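Local coordinates for protein AimR transcriptional regulator (Bacillus phage phi3T, PDB 5ZVV) that activates transcription of the aimX locus as a homodimer, and turns into an inactive monomer on binding the viral arbitrium peptide, so deciding between lysis and lysogeny, at residues V116-L119 / H120-N124; F299-N303 / Q304-E308; G371-L374 / E375-N378. All coordinates share one frame; numbering follows the deposited sequence.

Contact 1: residues V116-L119 / H120-N124; sequences VYSL and HRKLN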
loop_
_atom_site.group_PDB
_atom_site.type_symbol
_atom_site.label_atom_id
_atom_site.label_comp_id
_atom_site.label_asym_id
_atom_site.label_seq_id
_atom_site.Cartn_x
_atom_site.Cartn_y
_atom_site.Cartn_z
ATOM N N VAL A 116 -3.777 22.768 -7.847
ATOM C CA VAL A 116 -3.015 21.691 -7.222
ATOM C C VAL A 116 -3.004 21.855 -5.707
ATOM O O VAL A 116 -3.230 20.895 -4.962
ATOM C CB VAL A 116 -1.589 21.630 -7.797
ATOM C CG1 VAL A 116 -0.755 20.608 -7.039
ATOM C CG2 VAL A 116 -1.635 21.279 -9.273
ATOM N N TYR A 117 -2.748 23.075 -5.224
ATOM C CA TYR A 117 -2.772 23.299 -3.783
ATOM C C TYR A 117 -4.181 23.172 -3.222
ATOM O O TYR A 117 -4.352 22.783 -2.060
ATOM C CB TYR A 117 -2.178 24.666 -3.446
ATOM C CG TYR A 117 -0.669 24.643 -3.365
ATOM C CD1 TYR A 117 0.111 24.722 -4.512
ATOM C CD2 TYR A 117 -0.025 24.523 -2.142
ATOM C CE1 TYR A 117 1.492 24.692 -4.440
ATOM C CE2 TYR A 117 1.354 24.491 -2.060
ATOM C CZ TYR A 117 2.107 24.576 -3.211
ATOM O OH TYR A 117 3.476 24.548 -3.127
ATOM N N SER A 118 -5.197 23.488 -4.025
ATOM C CA SER A 118 -6.570 23.244 -3.599
ATOM C C SER A 118 -6.814 21.754 -3.393
ATOM O O SER A 118 -7.424 21.351 -2.394
ATOM C CB SER A 118 -7.547 23.817 -4.625
ATOM O OG SER A 118 -8.882 23.688 -4.175
ATOM N N LEU A 119 -6.336 20.919 -4.325
ATOM C CA LEU A 119 -6.429 19.473 -4.138
ATOM C C LEU A 119 -5.666 19.029 -2.898
ATOM O O LEU A 119 -6.155 18.198 -2.123
ATOM C CB LEU A 119 -5.902 18.743 -5.373
ATOM C CG LEU A 119 -6.687 18.890 -6.677
ATOM C CD1 LEU A 119 -6.010 18.105 -7.784
ATOM C CD2 LEU A 119 -8.120 18.429 -6.492
ATOM N N HIS A 120 -4.460 19.569 -2.706
ATOM C CA HIS A 120 -3.660 19.271 -1.520
ATOM C C HIS A 120 -4.447 19.548 -0.243
ATOM O O HIS A 120 -4.481 18.722 0.680
ATOM C CB HIS A 120 -2.375 20.104 -1.568
ATOM C CG HIS A 120 -1.538 20.020 -0.330
ATOM N ND1 HIS A 120 -1.158 18.822 0.234
ATOM C CD2 HIS A 120 -0.982 20.989 0.435
ATOM C CE1 HIS A 120 -0.418 19.056 1.302
ATOM N NE2 HIS A 120 -0.295 20.362 1.446
ATOM N N ARG A 121 -5.105 20.707 -0.190
ATOM C CA ARG A 121 -5.850 21.098 1.000
ATOM C C ARG A 121 -7.097 20.244 1.183
ATOM O O ARG A 121 -7.461 19.903 2.316
ATOM C CB ARG A 121 -6.212 22.579 0.916
ATOM C CG ARG A 121 -5.010 23.491 1.081
ATOM C CD ARG A 121 -4.495 23.419 2.504
ATOM N NE ARG A 121 -5.450 24.010 3.434
ATOM C CZ ARG A 121 -5.643 23.592 4.680
ATOM N NH1 ARG A 121 -4.955 22.564 5.155
ATOM N NH2 ARG A 121 -6.539 24.196 5.447
ATOM N N LYS A 122 -7.771 19.894 0.085
ATOM C CA LYS A 122 -8.914 18.994 0.192
ATOM C C LYS A 122 -8.493 17.620 0.696
ATOM O O LYS A 122 -9.261 16.953 1.399
ATOM C CB LYS A 122 -9.623 18.878 -1.157
ATOM C CG LYS A 122 -10.369 20.137 -1.567
ATOM C CD LYS A 122 -11.015 19.975 -2.933
ATOM C CE LYS A 122 -11.738 21.243 -3.351
ATOM N NZ LYS A 122 -12.300 21.131 -4.724
ATOM N N LEU A 123 -7.277 17.186 0.356
ATOM C CA LEU A 123 -6.757 15.944 0.918
ATOM C C LEU A 123 -6.444 16.103 2.400
ATOM O O LEU A 123 -6.697 15.188 3.192
ATOM C CB LEU A 123 -5.513 15.495 0.152
ATOM C CG LEU A 123 -5.730 14.849 -1.217
ATOM C CD1 LEU A 123 -4.403 14.687 -1.943
ATOM C CD2 LEU A 123 -6.424 13.506 -1.072
ATOM N N ASN A 124 -5.891 17.256 2.792
ATOM C CA ASN A 124 -5.624 17.503 4.207
ATOM C C ASN A 124 -6.897 17.403 5.039
ATOM O O ASN A 124 -6.890 16.824 6.131
ATOM C CB ASN A 124 -4.979 18.878 4.396
ATOM C CG ASN A 124 -3.628 18.996 3.714
ATOM O OD1 ASN A 124 -3.145 20.103 3.468
ATOM N ND2 ASN A 124 -3.012 17.858 3.402
#
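His120 gives its backbone N to Val116 O (2.9 Å), one of four successive i to i+4 bonds that make 116-124 a regular alpha-helix. Its CG lies anti to the backbone N (chi1 173°), which sends the imidazole out beside the Tyr117 ring; CD2 of His120 and CD2 of Tyr117 come within 4.5 Å. Aromatic groups suit this buried face because Phe150 of helix 145-161 stacks on Tyr117 and meets His120 edge-to-face, while Glu84 takes the Tyr117 hydroxyl and Asp87 receives a weak bond from His120 NE2.

Arg121 N bonds to Tyr117 O, and Arg121 CG rests 3.3 Å from that same oxygen. The chain then bends at chi2 and chi3 and carries the guanidinium away from 116-119 to a salt bridge with Asp96; NH1 makes a weak bond with Asn124 OD1, at 3.5 Å, and a long, weak ion pair with Asp92. The packing of this helix against helices 92-103, 130-139 and 145-161 is consistent with the all-helical, TPR-like build of AimR.

Lys122, whose N bonds to Ser118 O, extends fully beyond CG at the exposed side, its CE 3.8 Å from Ser118 OG. Leu123 N continues the series by bonding to Leu119 O; its CG lies 3.5 Å from that oxygen, and both leucines turn their branches to helix 130-139 and Ile128. Asn124 OD1 sits 3.5 Å above the plane of the His120 ring, offset toward the rim.

Contact 2: residues F299-N303 / Q304-E308; sequences FYYIN and QGNIE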
loop_
_atom_site.group_PDB
_atom_site.type_symbol
_atom_site.label_atom_id
_atom_site.label_comp_id
_atom_site.label_asym_id
_atom_site.label_seq_id
_atom_site.Cartn_x
_atom_site.Cartn_y
_atom_site.Cartn_z
ATOM N N PHE A 299 0.662 6.522 32.203
ATOM C CA PHE A 299 2.030 6.024 32.322
ATOM C C PHE A 299 2.719 6.621 33.546
ATOM O O PHE A 299 3.286 5.897 34.376
ATOM C CB PHE A 299 2.791 6.363 31.036
ATOM C CG PHE A 299 4.077 5.597 30.839
ATOM C CD1 PHE A 299 4.522 4.674 31.773
ATOM C CD2 PHE A 299 4.843 5.815 29.704
ATOM C CE1 PHE A 299 5.709 3.983 31.577
ATOM C CE2 PHE A 299 6.030 5.126 29.502
ATOM C CZ PHE A 299 6.462 4.210 30.440
ATOM N N TYR A 300 2.663 7.951 33.676
ATOM C CA TYR A 300 3.258 8.629 34.825
ATOM C C TYR A 300 2.670 8.122 36.138
ATOM O O TYR A 300 3.408 7.857 37.098
ATOM C CB TYR A 300 3.054 10.137 34.679
ATOM C CG TYR A 300 3.444 10.957 35.885
ATOM C CD1 TYR A 300 4.779 11.218 36.169
ATOM C CD2 TYR A 300 2.476 11.495 36.725
ATOM C CE1 TYR A 300 5.139 11.978 37.264
ATOM C CE2 TYR A 300 2.826 12.254 37.822
ATOM C CZ TYR A 300 4.160 12.495 38.086
ATOM O OH TYR A 300 4.515 13.253 39.181
ATOM N N TYR A 301 1.344 7.971 36.196
ATOM C CA TYR A 301 0.713 7.423 37.392
ATOM C C TYR A 301 1.234 6.023 37.703
ATOM O O TYR A 301 1.520 5.703 38.863
ATOM C CB TYR A 301 -0.806 7.401 37.223
ATOM C CG TYR A 301 -1.474 8.746 37.393
ATOM C CD1 TYR A 301 -0.843 9.780 38.074
ATOM C CD2 TYR A 301 -2.743 8.977 36.879
ATOM C CE1 TYR A 301 -1.457 11.009 38.235
ATOM C CE2 TYR A 301 -3.364 10.200 37.033
ATOM C CZ TYR A 301 -2.720 11.213 37.713
ATOM O OH TYR A 301 -3.344 12.433 37.867
ATOM N N ILE A 302 1.364 5.178 36.675
ATOM C CA ILE A 302 1.880 3.823 36.867
ATOM C C ILE A 302 3.272 3.871 37.477
ATOM O O ILE A 302 3.590 3.120 38.409
ATOM C CB ILE A 302 1.884 3.055 35.533
ATOM C CG1 ILE A 302 0.459 2.746 35.077
ATOM C CG2 ILE A 302 2.704 1.779 35.653
ATOM C CD1 ILE A 302 0.380 2.266 33.642
ATOM N N ASN A 303 4.129 4.750 36.955
ATOM C CA ASN A 303 5.474 4.865 37.506
ATOM C C ASN A 303 5.444 5.327 38.958
ATOM O O ASN A 303 6.222 4.838 39.786
ATOM C CB ASN A 303 6.315 5.813 36.655
ATOM C CG ASN A 303 6.780 5.173 35.363
ATOM O OD1 ASN A 303 6.742 3.951 35.218
ATOM N ND2 ASN A 303 7.228 5.993 34.423
ATOM N N GLN A 304 4.549 6.257 39.291
ATOM C CA GLN A 304 4.472 6.746 40.663
ATOM C C GLN A 304 3.644 5.852 41.581
ATOM O O GLN A 304 3.467 6.195 42.755
ATOM C CB GLN A 304 3.912 8.169 40.685
ATOM C CG GLN A 304 4.902 9.217 40.208
ATOM C CD GLN A 304 4.779 10.521 40.972
ATOM O OE1 GLN A 304 3.756 11.205 40.900
ATOM N NE2 GLN A 304 5.822 10.869 41.722
ATOM N N GLY A 305 3.139 4.722 41.089
ATOM C CA GLY A 305 2.388 3.802 41.915
ATOM C C GLY A 305 0.929 4.150 42.115
ATOM O O GLY A 305 0.240 3.445 42.864
ATOM N N ASN A 306 0.434 5.210 41.474
ATOM C CA ASN A 306 -0.973 5.596 41.569
ATOM C C ASN A 306 -1.790 4.759 40.584
ATOM O O ASN A 306 -2.298 5.235 39.567
ATOM C CB ASN A 306 -1.130 7.088 41.311
ATOM C CG ASN A 306 -0.311 7.925 42.266
ATOM O OD1 ASN A 306 -0.049 7.517 43.396
ATOM N ND2 ASN A 306 0.107 9.099 41.816
ATOM N N ILE A 307 -1.922 3.475 40.925
ATOM C CA ILE A 307 -2.491 2.507 39.993
ATOM C C ILE A 307 -3.983 2.736 39.794
ATOM O O ILE A 307 -4.506 2.518 38.696
ATOM C CB ILE A 307 -2.194 1.074 40.477
ATOM C CG1 ILE A 307 -0.685 0.863 40.594
ATOM C CG2 ILE A 307 -2.794 0.044 39.536
ATOM C CD1 ILE A 307 0.076 1.173 39.324
ATOM N N GLU A 308 -4.697 3.176 40.833
ATOM C CA GLU A 308 -6.137 3.378 40.690
ATOM C C GLU A 308 -6.446 4.480 39.683
ATOM O O GLU A 308 -7.343 4.331 38.844
ATOM C CB GLU A 308 -6.764 3.697 42.048
ATOM C CG GLU A 308 -7.044 2.474 42.911
ATOM C CD GLU A 308 -7.739 2.821 44.218
ATOM O OE1 GLU A 308 -7.714 4.004 44.623
ATOM O OE2 GLU A 308 -8.315 1.905 44.841
#
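A helix C-terminus runs straight into the start of the next helix here: at the protein surface, the last turn of helix 291-304 passes through Gly305 and Asn306 into helix 307-318. The link is a Schellman motif. Gly305 leaves helical geometry with a positive phi of 82°, where a side chain would be jammed against the preceding carbonyl oxygen, so glycine suits the place. Its N reaches Ile302 O at 3.2 Å, from above the carbonyl plane, and Asn306 N bonds back to Tyr301 O at 2.9 Å. Gln304 N still keeps the ordinary helical bond to Tyr300 O.

The side chain of Gln304 folds back over Tyr300. CG lies over one face of the ring, 4.2 Å from its centroid in a CH-pi contact, and the bend at chi2 brings the amide toward the phenol end; OE1 is 2.8 Å from Tyr300 OH, with ring and amide planes 34° apart. A long, flexible side chain can thus lay a methylene over the rim of the ring face and still bring its amide near the hydroxyl. On the next aromatic, Asn306 ND2 lies 3.9 Å from Tyr301 CD1, the two planes steeply inclined, whereas the Tyr301 hydroxyl turns to Arg297. Asn306 holds the N-cap position without a capping bond from its side chain.

Ile307 CD1 comes within 4.0 Å of Ile302 CA, and both isoleucines pack on Ile337 of helix 324-338. Across the other flank, Tyr300 and Asn303 meet Asn275 of helix 260-277, leaving the turn between the helices before and after it.

Contact 3: residues G371-L374 / E375-N378; sequences GADL and ELLN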
loop_
_atom_site.group_PDB
_atom_site.type_symbol
_atom_site.label_atom_id
_atom_site.label_comp_id
_atom_site.label_asym_id
_atom_site.label_seq_id
_atom_site.Cartn_x
_atom_site.Cartn_y
_atom_site.Cartn_z
ATOM N N GLY A 371 12.338 -12.651 31.621
ATOM C CA GLY A 371 13.017 -13.898 31.341
ATOM C C GLY A 371 12.597 -14.609 30.075
ATOM O O GLY A 371 12.566 -15.844 30.054
ATOM N N ALA A 372 12.277 -13.874 29.018
ATOM C CA ALA A 372 11.949 -14.482 27.739
ATOM C C ALA A 372 13.218 -14.725 26.928
ATOM O O ALA A 372 14.241 -14.059 27.112
ATOM C CB ALA A 372 10.983 -13.599 26.947
ATOM N N ASP A 373 13.140 -15.700 26.025
ATOM C CA ASP A 373 14.264 -16.007 25.150
ATOM C C ASP A 373 14.568 -14.814 24.254
ATOM O O ASP A 373 13.743 -14.425 23.420
ATOM C CB ASP A 373 13.950 -17.247 24.313
ATOM C CG ASP A 373 15.168 -17.794 23.589
ATOM O OD1 ASP A 373 16.218 -17.120 23.567
ATOM O OD2 ASP A 373 15.073 -18.912 23.042
ATOM N N LEU A 374 15.758 -14.236 24.430
ATOM C CA LEU A 374 16.113 -13.019 23.708
ATOM C C LEU A 374 16.158 -13.242 22.202
ATOM O O LEU A 374 15.901 -12.310 21.431
ATOM C CB LEU A 374 17.457 -12.490 24.212
ATOM C CG LEU A 374 17.934 -11.153 23.646
ATOM C CD1 LEU A 374 16.893 -10.073 23.888
ATOM C CD2 LEU A 374 19.270 -10.763 24.259
ATOM N N GLU A 375 16.480 -14.460 21.762
ATOM C CA GLU A 375 16.508 -14.737 20.329
ATOM C C GLU A 375 15.100 -14.767 19.746
ATOM O O GLU A 375 14.855 -14.216 18.664
ATOM C CB GLU A 375 17.239 -16.054 20.066
ATOM C CG GLU A 375 18.750 -15.943 20.184
ATOM C CD GLU A 375 19.439 -17.293 20.168
ATOM O OE1 GLU A 375 19.018 -18.184 20.935
ATOM O OE2 GLU A 375 20.396 -17.463 19.383
ATOM N N LEU A 376 14.159 -15.400 20.452
ATOM C CA LEU A 376 12.765 -15.363 20.021
ATOM C C LEU A 376 12.237 -13.935 20.003
ATOM O O LEU A 376 11.512 -13.545 19.081
ATOM C CB LEU A 376 11.906 -16.243 20.929
ATOM C CG LEU A 376 12.246 -17.734 20.937
ATOM C CD1 LEU A 376 11.186 -18.526 21.684
ATOM C CD2 LEU A 376 12.409 -18.255 19.517
ATOM N N LEU A 377 12.600 -13.136 21.010
ATOM C CA LEU A 377 12.187 -11.737 21.032
ATOM C C LEU A 377 12.766 -10.973 19.849
ATOM O O LEU A 377 12.080 -10.144 19.240
ATOM C CB LEU A 377 12.607 -11.086 22.348
ATOM C CG LEU A 377 12.000 -11.678 23.620
ATOM C CD1 LEU A 377 12.543 -10.964 24.843
ATOM C CD2 LEU A 377 10.481 -11.603 23.582
ATOM N N ASN A 378 14.030 -11.241 19.506
ATOM C CA ASN A 378 14.635 -10.593 18.347
ATOM C C ASN A 378 13.951 -11.009 17.053
ATOM O O ASN A 378 13.867 -10.209 16.114
ATOM C CB ASN A 378 16.129 -10.910 18.285
ATOM C CG ASN A 378 16.926 -10.162 19.334
ATOM O OD1 ASN A 378 16.577 -9.044 19.715
ATOM N ND2 ASN A 378 18.006 -10.775 19.807
#
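Asp373 leans its carboxylate over the first turn of helix 374-380. CG stands anti to the backbone N (chi1 -168°), which turns OD1 back to Glu375 N, 3.2 Å away; the amide meets OD1 from above the carboxylate plane. A short acid suits this N-cap, since it can accept from an N-H that has no helical carbonyl before it, and its negative charge probably interacts well with the helix dipole. The Glu375 carboxylate is inclined at 49° to that of Asp373, with OE1 4.0 Å from OD1, an approach of like charges that is probably mildly unfavourable.

The other branch of the aspartate, OD2, lies 3.7 Å from Leu376 CG, and the carboxylate passes obliquely across the leucine. Leu376 in turn packs on Leu376 of the second subunit. On another side of the turn, Ala372 points its methyl at Leu377, CB to CD1 3.7 Å; this small residue lets the leucine come close while Leu377 also rests on Leu364 and Leu367 of helix 361-369. Asn378 ND2 lies alongside Leu374, 3.9 Å from CG, and close to Leu374 O, though at too poor an angle to bond; its backbone N bonds to that oxygen.

Leu377 N reaches Asp373 O at 3.0 Å. Gly371, with positive phi, ends the preceding helix: a Schellman C-cap followed by an Asp N-cap, a short connection between consecutive helices, at the contact with the second subunit.

Each contact is local, made within one unbroken stretch, so none closes a long loop, and the three follow in series without nesting or crossing. Contact 1 comes first, inside helix 108-124, where it faces the helices on both sides of it in the chain. Contact 2 lies on the opposite side of the chain's centre, its own centre 43 Å from that of contact 1, and joins helix 291-304 to helix 307-318. Contact 3 follows near the C terminus, linking helix 361-369 to helix 374-380; its nearest atoms are about 17 Å from those of contact 2. Of the three, it alone touches the second subunit.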